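Local atomic coordinates of endonuclease PI-MtuI (PDB entry 2IMZ), a protein that probably excises itself from the RecA precursor of Mycobacterium tuberculosis by protein splicing, and belongs to an intein that also carries an endonuclease activity. Residues G5-F9 with L159-G163; G38-A42 with M127-L132; V75-Y79 with D91-Q95. The protein carries 1 engineered substitution. Numbering follows the deposited sequence.

Overall arrangement
The three contacts nest along the chain: contact 3 within the loop closed by contact 2, and contact 2 within that closed by contact 1. Contact 1 is buried near the centre of the chain, contact 3 is partly buried, and contact 2 lies at the surface. Contacts 2 and 3 reach the same sheet through strands 40-52 and 92-94, both paired with strand 134-153; contact 1 joins two short strands outside it. Chemistry follows place. A tight Arg-Glu salt bridge tied to backbone dominates contact 1, water-bridged backbone and leucine packing hold contact 2, and contact 3 sets an Arg-Glu pair, less surely placed, beside one backbone bond.

Contact 1 (G5-F9 with L159-G163); sequences GTRIF and LVAEG
Strands 7-9 and 159-161 run roughly antiparallel, their axes 137° apart in direction and 5.6 Å apart at closest approach. Ile8 faces Ala161 (CA-CA 4.8 Å) and Arg7 faces Glu162 (5.2 Å). Glu162 supplies most of the polar chemistry. Its amide N donates to Arg7 O at 2.8 Å, while its carboxylate folds back (chi1 and chi2 both m) so that OE2 accepts from Arg7 N and Arg7 NE, each at 2.8 Å. Glu162 OE1 takes Arg7 NH2 at 2.6 Å, lying near the guanidinium plane, which completes a two-pronged salt bridge; Ile66 N gives OE1 a further, weak hydrogen bond. Glu162 (phi/psi 55/33) and Gly163 (77/1) have the angles of a type I' turn, making the tight hairpin between strands 159-161 and 164-166. The intein splicing domain thus packs its N-terminal strand against its C-terminal hairpin, consistent with the family's need to bring the two splice junctions together. Farther along, the strands splay and water 1 fills in, donating to Phe9 O (2.7 Å) and Val160 O (2.8 Å). On the face of the backbone that carries Ile8 and Ala161, Ile8 (chi1 and chi2 m) sends CD1 to within 3.5 Å of Ala161 CB and 3.9 Å of Leu159 CD1; Thr6 CG2 lies 3.7 Å from Ala161 CB. Thr6 OG1 is hydrogen-bonded to Ala3 O. Gly5 sits at phi/psi 100/-14, where a CB would jam against the preceding carbonyl, and its N bonds to Glu20 OE2.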
ATOM      1  N   GLY A   5      -3.122  11.644  14.930  1.00 14.40           N
ATOM      2  CA  GLY A   5      -2.976  13.078  14.758  1.00 14.72           C
ATOM      3  C   GLY A   5      -2.750  13.496  13.318  1.00 13.82           C
ATOM      4  O   GLY A   5      -2.851  14.678  12.991  1.00 14.56           O
ATOM      5  N   THR A   6      -2.435  12.534  12.457  1.00 12.53           N
ATOM      6  CA  THR A   6      -2.204  12.825  11.042  1.00 11.53           C
ATOM      7  C   THR A   6      -3.461  13.439  10.441  1.00 10.70           C
ATOM      8  O   THR A   6      -4.539  12.846  10.503  1.00 12.21           O
ATOM      9  CB  THR A   6      -1.868  11.551  10.249  1.00 11.11           C
ATOM     10  OG1 THR A   6      -0.649  10.981  10.746  1.00 12.37           O
ATOM     11  CG2 THR A   6      -1.712  11.879   8.774  1.00 10.43           C
ATOM     12  N   ARG A   7      -3.317  14.617   9.838  1.00 10.21           N
ATOM     13  CA  ARG A   7      -4.456  15.313   9.243  1.00 10.96           C
ATOM     14  C   ARG A   7      -4.675  14.955   7.778  1.00 11.73           C
ATOM     15  O   ARG A   7      -3.782  15.109   6.942  1.00 11.80           O
ATOM     16  CB  ARG A   7      -4.273  16.827   9.421  1.00 12.47           C
ATOM     17  CG  ARG A   7      -4.387  17.246  10.883  1.00 15.18           C
ATOM     18  CD  ARG A   7      -3.753  18.596  11.183  1.00 14.17           C
ATOM     19  NE  ARG A   7      -2.308  18.582  10.976  1.00 18.69           N
ATOM     20  CZ  ARG A   7      -1.476  19.494  11.470  1.00 17.52           C
ATOM     21  NH1 ARG A   7      -1.945  20.492  12.209  1.00 20.34           N
ATOM     22  NH2 ARG A   7      -0.172  19.413  11.219  1.00 19.87           N
ATOM     23  N   ILE A   8      -5.879  14.466   7.487  1.00 10.58           N
ATOM     24  CA  ILE A   8      -6.260  14.053   6.139  1.00 12.60           C
ATOM     25  C   ILE A   8      -7.313  14.998   5.571  1.00 11.65           C
ATOM     26  O   ILE A   8      -8.388  15.157   6.147  1.00 13.20           O
ATOM     27  CB  ILE A   8      -6.861  12.631   6.143  1.00 10.42           C
ATOM     28  CG1 ILE A   8      -5.913  11.656   6.849  1.00 15.09           C
ATOM     29  CG2 ILE A   8      -7.130  12.175   4.711  1.00 13.57           C
ATOM     30  CD1 ILE A   8      -4.560  11.535   6.202  1.00 16.76           C
ATOM     31  N   PHE A   9      -6.994  15.613   4.438  1.00 11.62           N
ATOM     32  CA  PHE A   9      -7.887  16.558   3.776  1.00 11.83           C
ATOM     33  C   PHE A   9      -8.899  15.877   2.855  1.00 12.06           C
ATOM     34  O   PHE A   9      -8.525  15.075   2.006  1.00 11.85           O
ATOM     35  CB  PHE A   9      -7.037  17.550   2.970  1.00 13.75           C
ATOM     36  CG  PHE A   9      -7.833  18.500   2.108  1.00 14.16           C
ATOM     37  CD1 PHE A   9      -8.835  19.292   2.655  1.00 14.72           C
ATOM     38  CD2 PHE A   9      -7.526  18.647   0.757  1.00 14.06           C
ATOM     39  CE1 PHE A   9      -9.518  20.224   1.867  1.00 14.60           C
ATOM     40  CE2 PHE A   9      -8.202  19.574  -0.036  1.00 12.94           C
ATOM     41  CZ  PHE A   9      -9.199  20.363   0.521  1.00 14.01           C
ATOM     42  N   LEU A 159      -3.035   8.874  -1.079  1.00 11.11           N
ATOM     43  CA  LEU A 159      -3.815   9.906  -0.401  1.00 12.25           C
ATOM     44  C   LEU A 159      -2.901  10.985   0.141  1.00 10.59           C
ATOM     45  O   LEU A 159      -1.704  10.768   0.326  1.00 10.70           O
ATOM     46  CB  LEU A 159      -4.625   9.327   0.764  1.00 12.99           C
ATOM     47  CG  LEU A 159      -3.827   8.944   2.014  1.00 12.94           C
ATOM     48  CD1 LEU A 159      -4.723   8.983   3.246  1.00 15.93           C
ATOM     49  CD2 LEU A 159      -3.222   7.570   1.812  1.00 16.36           C
ATOM     50  N   VAL A 160      -3.476  12.152   0.393  1.00 10.68           N
ATOM     51  CA  VAL A 160      -2.716  13.256   0.937  1.00 11.01           C
ATOM     52  C   VAL A 160      -2.899  13.252   2.448  1.00 11.51           C
ATOM     53  O   VAL A 160      -4.023  13.239   2.951  1.00 10.88           O
ATOM     54  CB  VAL A 160      -3.192  14.602   0.347  1.00 11.00           C
ATOM     55  CG1 VAL A 160      -2.602  15.763   1.141  1.00 10.52           C
ATOM     56  CG2 VAL A 160      -2.764  14.695  -1.111  1.00 12.40           C
ATOM     57  N   ALA A 161      -1.776  13.219   3.159  1.00 10.32           N
ATOM     58  CA  ALA A 161      -1.753  13.232   4.619  1.00  9.48           C
ATOM     59  C   ALA A 161      -0.782  14.347   4.985  1.00  9.73           C
ATOM     60  O   ALA A 161       0.346  14.366   4.489  1.00  8.39           O
ATOM     61  CB  ALA A 161      -1.253  11.889   5.150  1.00 11.05           C
ATOM     62  N   GLU A 162      -1.217  15.265   5.845  1.00  8.56           N
ATOM     63  CA  GLU A 162      -0.396  16.407   6.239  1.00  9.56           C
ATOM     64  C   GLU A 162       0.065  17.158   4.984  1.00  8.94           C
ATOM     65  O   GLU A 162       1.166  17.716   4.940  1.00  9.87           O
ATOM     66  CB  GLU A 162       0.821  15.965   7.062  1.00 12.12           C
ATOM     67  CG  GLU A 162       0.490  15.486   8.470  1.00 13.29           C
ATOM     68  CD  GLU A 162      -0.158  16.564   9.319  1.00 16.21           C
ATOM     69  OE1 GLU A 162       0.286  17.729   9.238  1.00 18.36           O
ATOM     70  OE2 GLU A 162      -1.097  16.249  10.078  1.00 14.44           O
ATOM     71  N   GLY A 163      -0.796  17.159   3.968  1.00 10.73           N
ATOM     72  CA  GLY A 163      -0.501  17.845   2.723  1.00  9.78           C
ATOM     73  C   GLY A 163       0.472  17.164   1.774  1.00 11.57           C
ATOM     74  O   GLY A 163       0.745  17.696   0.701  1.00 11.00           O
TER
HETATM   75  O   HOH W   1      -6.286  13.713   1.349  1.00 11.62           O

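Contact 2 (G38-A42 with M127-L132); sequences GTLHA and MLAEEL
This is a surface contact in which an irregular loop, 127-132, lies along the start of strand 40-52 in the intein splicing domain. The loop resumes the model after the unmodelled residues 103-126 and leads into strand 134-153. It runs in the opposite sense to 38-42, with Met127 beside His41 (CA-CA 4.8 Å) and Leu132 beside Gly38 (6.3 Å). One direct backbone hydrogen bond joins them, Leu128 N to Leu40 O at 2.9 Å. Beyond it the loop turns at Ala129 (phi/psi -74/-27) and bows outward, and water 3 occupies the gap, accepting from Leu40 N (2.9 Å) and donating to Leu128 O (3.2 Å) and Glu130 O (2.7 Å). Water 2 similarly links Gly38 O (3.0 Å) to Leu132 N (2.9 Å). Leu40 (m, t) is the most covered residue: its CD1 lies 3.6 Å from Glu130 CB, and its CB 4.3 Å from Leu128 CD1. Leu128 (m, t) also sets CD2 4.0 Å from Ala42 CB, while both leucines touch Val32 of strand 30-34. Met127, extended through chi1 and chi2, lays CG over the His41 ring in a CH-pi contact, 4.0 Å from its centroid. With backbone polar groups joined largely through water and no salt bridge between the segments, the direct hold rests mainly on apolar packing.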
ATOM      1  N   GLY A  38       0.213  11.598 -12.243  1.00 21.76           N
ATOM      2  CA  GLY A  38       0.399  12.747 -11.376  1.00 21.23           C
ATOM      3  C   GLY A  38      -0.831  13.620 -11.203  1.00 21.00           C
ATOM      4  O   GLY A  38      -0.803  14.580 -10.429  1.00 22.14           O
ATOM      5  N   THR A  39      -1.908  13.312 -11.919  1.00 18.97           N
ATOM      6  CA  THR A  39      -3.125  14.099 -11.778  1.00 18.59           C
ATOM      7  C   THR A  39      -3.790  13.710 -10.461  1.00 18.55           C
ATOM      8  O   THR A  39      -3.606  12.594  -9.973  1.00 16.29           O
ATOM      9  CB  THR A  39      -4.107  13.868 -12.952  1.00 20.63           C
ATOM     10  OG1 THR A  39      -4.368  12.469 -13.105  1.00 20.06           O
ATOM     11  CG2 THR A  39      -3.518  14.414 -14.249  1.00 21.29           C
ATOM     12  N   LEU A  40      -4.550  14.633  -9.885  1.00 17.17           N
ATOM     13  CA  LEU A  40      -5.214  14.378  -8.611  1.00 17.08           C
ATOM     14  C   LEU A  40      -6.719  14.203  -8.749  1.00 17.21           C
ATOM     15  O   LEU A  40      -7.369  14.879  -9.549  1.00 15.72           O
ATOM     16  CB  LEU A  40      -4.895  15.515  -7.643  1.00 18.46           C
ATOM     17  CG  LEU A  40      -3.380  15.662  -7.491  1.00 20.67           C
ATOM     18  CD1 LEU A  40      -3.041  16.952  -6.798  1.00 21.26           C
ATOM     19  CD2 LEU A  40      -2.835  14.459  -6.728  1.00 20.97           C
ATOM     20  N   HIS A  41      -7.267  13.290  -7.954  1.00 15.11           N
ATOM     21  CA  HIS A  41      -8.693  12.986  -7.994  1.00 15.29           C
ATOM     22  C   HIS A  41      -9.263  12.716  -6.614  1.00 15.00           C
ATOM     23  O   HIS A  41      -8.554  12.269  -5.714  1.00 14.17           O
ATOM     24  CB  HIS A  41      -8.942  11.743  -8.852  1.00 16.78           C
ATOM     25  CG  HIS A  41      -8.323  11.809 -10.211  1.00 17.62           C
ATOM     26  ND1 HIS A  41      -6.964  11.704 -10.418  1.00 20.34           N
ATOM     27  CD2 HIS A  41      -8.877  11.983 -11.434  1.00 17.45           C
ATOM     28  CE1 HIS A  41      -6.708  11.810 -11.709  1.00 17.02           C
ATOM     29  NE2 HIS A  41      -7.852  11.980 -12.347  1.00 20.68           N
ATOM     30  N   ALA A  42     -10.554  12.977  -6.454  1.00 13.12           N
ATOM     31  CA  ALA A  42     -11.207  12.708  -5.183  1.00 13.73           C
ATOM     32  C   ALA A  42     -11.581  11.229  -5.191  1.00 13.81           C
ATOM     33  O   ALA A  42     -12.266  10.759  -6.097  1.00 15.10           O
ATOM     34  CB  ALA A  42     -12.459  13.566  -5.035  1.00 13.77           C
ATOM     35  N   MET A 127     -11.864  15.074 -12.054  1.00 32.16           N
ATOM     36  CA  MET A 127     -10.490  15.390 -11.681  1.00 32.01           C
ATOM     37  C   MET A 127     -10.475  16.670 -10.848  1.00 30.35           C
ATOM     38  O   MET A 127     -11.238  17.599 -11.114  1.00 31.09           O
ATOM     39  CB  MET A 127      -9.639  15.558 -12.943  1.00 35.57           C
ATOM     40  CG  MET A 127      -8.136  15.511 -12.705  1.00 39.61           C
ATOM     41  SD  MET A 127      -7.217  15.149 -14.228  1.00 45.66           S
ATOM     42  CE  MET A 127      -6.574  16.752 -14.647  1.00 43.60           C
ATOM     43  N   LEU A 128      -9.607  16.709  -9.839  1.00 25.89           N
ATOM     44  CA  LEU A 128      -9.497  17.866  -8.951  1.00 21.44           C
ATOM     45  C   LEU A 128      -8.681  19.009  -9.543  1.00 20.09           C
ATOM     46  O   LEU A 128      -7.842  18.804 -10.420  1.00 19.54           O
ATOM     47  CB  LEU A 128      -8.863  17.449  -7.622  1.00 19.38           C
ATOM     48  CG  LEU A 128      -9.606  16.437  -6.751  1.00 19.61           C
ATOM     49  CD1 LEU A 128      -8.665  15.928  -5.668  1.00 18.04           C
ATOM     50  CD2 LEU A 128     -10.838  17.088  -6.134  1.00 16.90           C
ATOM     51  N   ALA A 129      -8.924  20.214  -9.040  1.00 18.76           N
ATOM     52  CA  ALA A 129      -8.201  21.392  -9.504  1.00 19.75           C
ATOM     53  C   ALA A 129      -6.775  21.393  -8.950  1.00 18.34           C
ATOM     54  O   ALA A 129      -5.870  21.963  -9.558  1.00 19.58           O
ATOM     55  CB  ALA A 129      -8.930  22.655  -9.074  1.00 19.16           C
ATOM     56  N   GLU A 130      -6.575  20.753  -7.802  1.00 18.22           N
ATOM     57  CA  GLU A 130      -5.245  20.688  -7.200  1.00 16.40           C
ATOM     58  C   GLU A 130      -4.217  20.197  -8.211  1.00 17.58           C
ATOM     59  O   GLU A 130      -4.492  19.295  -9.008  1.00 18.45           O
ATOM     60  CB  GLU A 130      -5.231  19.749  -5.988  1.00 16.45           C
ATOM     61  CG  GLU A 130      -5.765  20.354  -4.692  1.00 15.73           C
ATOM     62  CD  GLU A 130      -7.275  20.342  -4.601  1.00 17.71           C
ATOM     63  OE1 GLU A 130      -7.940  20.045  -5.622  1.00 18.90           O
ATOM     64  OE2 GLU A 130      -7.800  20.635  -3.501  1.00 14.81           O
ATOM     65  N   GLU A 131      -3.030  20.794  -8.165  1.00 17.64           N
ATOM     66  CA  GLU A 131      -1.945  20.423  -9.064  1.00 18.42           C
ATOM     67  C   GLU A 131      -0.848  19.778  -8.228  1.00 17.85           C
ATOM     68  O   GLU A 131      -0.596  20.195  -7.099  1.00 15.72           O
ATOM     69  CB  GLU A 131      -1.385  21.668  -9.761  1.00 19.61           C
ATOM     70  CG  GLU A 131      -0.538  21.361 -10.988  1.00 23.97           C
ATOM     71  CD  GLU A 131       0.234  22.566 -11.489  1.00 25.44           C
ATOM     72  OE1 GLU A 131      -0.306  23.689 -11.432  1.00 27.86           O
ATOM     73  OE2 GLU A 131       1.382  22.386 -11.951  1.00 28.02           O
ATOM     74  N   LEU A 132      -0.197  18.756  -8.774  1.00 18.52           N
ATOM     75  CA  LEU A 132       0.876  18.098  -8.045  1.00 19.52           C
ATOM     76  C   LEU A 132       2.104  19.002  -8.067  1.00 19.84           C
ATOM     77  O   LEU A 132       2.662  19.283  -9.126  1.00 20.76           O
ATOM     78  CB  LEU A 132       1.202  16.744  -8.685  1.00 22.68           C
ATOM     79  CG  LEU A 132       2.241  15.868  -7.980  1.00 26.75           C
ATOM     80  CD1 LEU A 132       1.784  15.556  -6.566  1.00 28.48           C
ATOM     81  CD2 LEU A 132       2.431  14.579  -8.767  1.00 28.06           C
TER
HETATM   82  O   HOH W   2      -0.966  17.467 -11.233  1.00 26.82           O
HETATM   83  O   HOH W   3      -4.984  17.345 -10.757  1.00 21.96           O
HETATM   84  O   HOH W   4     -11.957  13.858  -8.807  1.00 21.61           O

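Contact 3 (V75-Y79 with D91-Q95); sequences VLTEY and DRVAQ
Strands 75-77 and 92-94 cross almost at right angles, 110° between their directions, although their axes come within 4.8 Å. They therefore touch around one point, Thr77 beside Val93 (CA-CA 4.6 Å), and one backbone hydrogen bond spans them: Ala94 N to Leu76 O, 3.0 Å. Near it, Val75 CG1 meets Val93 CG1 and Leu76 CD2 meets Ala94 CB, both at 3.9 Å. Within the all-beta Hint (hedgehog/intein) fold, this crossing sets the hairpin of strands 74-77 and 80-83 against strand 92-94, which pairs with strand 134-153; Val165 shares backbone hydrogen bonds with both Leu76 and Ala94. Thr77 (chi1 p) closes an ST turn, OG1 accepting from Tyr79 N at 3.1 Å, and OG1 also bonds with Gly80 O. Next to the turn, Glu78 reaches Arg92 in a salt bridge: OE1 to NH2 at 2.5 Å, its position less certain, and a weak NE to OE2 bond at 3.3 Å. Water 5 accepts from Arg92 N (3.0 Å) and donates weakly to Glu78 OE1 (3.5 Å).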
ATOM      1  N   VAL A  75       6.462   7.435   0.703  1.00 13.13           N
ATOM      2  CA  VAL A  75       6.116   8.821   0.412  1.00 12.93           C
ATOM      3  C   VAL A  75       6.418   9.087  -1.060  1.00 14.95           C
ATOM      4  O   VAL A  75       7.425   8.615  -1.585  1.00 15.00           O
ATOM      5  CB  VAL A  75       6.952   9.781   1.292  1.00 13.82           C
ATOM      6  CG1 VAL A  75       6.648  11.234   0.941  1.00 14.54           C
ATOM      7  CG2 VAL A  75       6.664   9.512   2.762  1.00 14.07           C
ATOM      8  N   LEU A  76       5.544   9.830  -1.729  1.00 14.50           N
ATOM      9  CA  LEU A  76       5.752  10.121  -3.140  1.00 15.25           C
ATOM     10  C   LEU A  76       6.750  11.250  -3.346  1.00 17.16           C
ATOM     11  O   LEU A  76       6.645  12.307  -2.725  1.00 16.87           O
ATOM     12  CB  LEU A  76       4.429  10.482  -3.819  1.00 15.75           C
ATOM     13  CG  LEU A  76       4.521  10.709  -5.336  1.00 16.38           C
ATOM     14  CD1 LEU A  76       4.987   9.425  -6.026  1.00 17.28           C
ATOM     15  CD2 LEU A  76       3.170  11.137  -5.871  1.00 15.29           C
ATOM     16  N   THR A  77       7.725  11.006  -4.217  1.00 19.89           N
ATOM     17  CA  THR A  77       8.750  11.992  -4.546  1.00 22.21           C
ATOM     18  C   THR A  77       8.864  12.031  -6.066  1.00 25.68           C
ATOM     19  O   THR A  77       8.279  11.198  -6.758  1.00 24.65           O
ATOM     20  CB  THR A  77      10.128  11.610  -3.962  1.00 24.05           C
ATOM     21  OG1 THR A  77      10.664  10.492  -4.684  1.00 23.00           O
ATOM     22  CG2 THR A  77      10.003  11.244  -2.486  1.00 23.10           C
ATOM     23  N   GLU A  78       9.617  12.993  -6.586  1.00 28.42           N
ATOM     24  CA  GLU A  78       9.786  13.115  -8.029  1.00 32.27           C
ATOM     25  C   GLU A  78      10.562  11.929  -8.592  1.00 33.37           C
ATOM     26  O   GLU A  78      10.670  11.764  -9.807  1.00 34.29           O
ATOM     27  CB  GLU A  78      10.500  14.427  -8.357  1.00 33.98           C
ATOM     28  CG  GLU A  78      11.770  14.643  -7.564  1.00 37.02           C
ATOM     29  CD  GLU A  78      12.088  16.111  -7.362  1.00 39.51           C
ATOM     30  OE1 GLU A  78      13.024  16.412  -6.593  1.00 39.75           O
ATOM     31  OE2 GLU A  78      11.403  16.962  -7.969  1.00 41.00           O
ATOM     32  N   TYR A  79      11.088  11.096  -7.700  1.00 33.52           N
ATOM     33  CA  TYR A  79      11.853   9.924  -8.107  1.00 33.93           C
ATOM     34  C   TYR A  79      11.094   8.635  -7.814  1.00 32.36           C
ATOM     35  O   TYR A  79      11.649   7.538  -7.905  1.00 33.16           O
ATOM     36  CB  TYR A  79      13.202   9.921  -7.389  1.00 36.88           C
ATOM     37  CG  TYR A  79      13.983  11.193  -7.624  1.00 39.64           C
ATOM     38  CD1 TYR A  79      14.347  11.579  -8.915  1.00 41.59           C
ATOM     39  CD2 TYR A  79      14.330  12.032  -6.564  1.00 41.36           C
ATOM     40  CE1 TYR A  79      15.034  12.767  -9.150  1.00 43.16           C
ATOM     41  CE2 TYR A  79      15.018  13.226  -6.788  1.00 43.53           C
ATOM     42  CZ  TYR A  79      15.365  13.586  -8.084  1.00 44.08           C
ATOM     43  OH  TYR A  79      16.036  14.764  -8.321  1.00 46.10           O
ATOM     44  N   ASP A  91      15.162  17.200   0.848  1.00 15.55           N
ATOM     45  CA  ASP A  91      14.540  16.340  -0.150  1.00 15.65           C
ATOM     46  C   ASP A  91      13.150  16.879  -0.441  1.00 15.49           C
ATOM     47  O   ASP A  91      12.495  17.423   0.447  1.00 14.92           O
ATOM     48  CB  ASP A  91      14.425  14.901   0.357  1.00 17.55           C
ATOM     49  CG  ASP A  91      15.759  14.186   0.396  1.00 20.02           C
ATOM     50  OD1 ASP A  91      16.680  14.605  -0.339  1.00 22.51           O
ATOM     51  OD2 ASP A  91      15.877  13.197   1.148  1.00 19.31           O
ATOM     52  N   ARG A  92      12.699  16.726  -1.682  1.00 15.94           N
ATOM     53  CA  ARG A  92      11.379  17.204  -2.056  1.00 15.47           C
ATOM     54  C   ARG A  92      10.352  16.077  -2.036  1.00 15.64           C
ATOM     55  O   ARG A  92      10.662  14.924  -2.360  1.00 14.49           O
ATOM     56  CB  ARG A  92      11.419  17.855  -3.445  1.00 18.18           C
ATOM     57  CG  ARG A  92      12.269  19.124  -3.497  1.00 21.62           C
ATOM     58  CD  ARG A  92      12.195  19.820  -4.852  1.00 25.87           C
ATOM     59  NE  ARG A  92      12.858  19.074  -5.918  1.00 30.96           N
ATOM     60  CZ  ARG A  92      14.174  18.890  -6.006  1.00 33.11           C
ATOM     61  NH1 ARG A  92      14.985  19.395  -5.087  1.00 34.86           N
ATOM     62  NH2 ARG A  92      14.682  18.207  -7.023  1.00 35.14           N
ATOM     63  N   VAL A  93       9.138  16.414  -1.620  1.00 13.18           N
ATOM     64  CA  VAL A  93       8.049  15.446  -1.572  1.00 12.38           C
ATOM     65  C   VAL A  93       6.855  16.052  -2.288  1.00 12.87           C
ATOM     66  O   VAL A  93       6.745  17.271  -2.399  1.00 15.29           O
ATOM     67  CB  VAL A  93       7.649  15.082  -0.114  1.00 12.48           C
ATOM     68  CG1 VAL A  93       8.823  14.408   0.592  1.00 13.63           C
ATOM     69  CG2 VAL A  93       7.204  16.321   0.648  1.00 15.03           C
ATOM     70  N   ALA A  94       5.969  15.199  -2.790  1.00 11.88           N
ATOM     71  CA  ALA A  94       4.783  15.666  -3.503  1.00 13.68           C
ATOM     72  C   ALA A  94       3.799  16.337  -2.550  1.00 14.36           C
ATOM     73  O   ALA A  94       3.375  15.738  -1.561  1.00 13.41           O
ATOM     74  CB  ALA A  94       4.108  14.493  -4.210  1.00 12.73           C
ATOM     75  N   GLN A  95       3.447  17.583  -2.858  1.00 14.59           N
ATOM     76  CA  GLN A  95       2.509  18.364  -2.048  1.00 14.95           C
ATOM     77  C   GLN A  95       1.530  19.079  -2.973  1.00 17.16           C
ATOM     78  O   GLN A  95       1.849  20.124  -3.545  1.00 17.77           O
ATOM     79  CB  GLN A  95       3.257  19.401  -1.203  1.00 18.03           C
ATOM     80  CG  GLN A  95       2.333  20.345  -0.428  1.00 21.24           C
ATOM     81  CD  GLN A  95       3.081  21.464   0.273  1.00 25.30           C
ATOM     82  OE1 GLN A  95       3.471  21.339   1.437  1.00 25.51           O
ATOM     83  NE2 GLN A  95       3.295  22.566  -0.438  1.00 25.16           N
TER
HETATM   84  O   HOH W   5      14.597  15.516  -3.606  1.00 26.82           O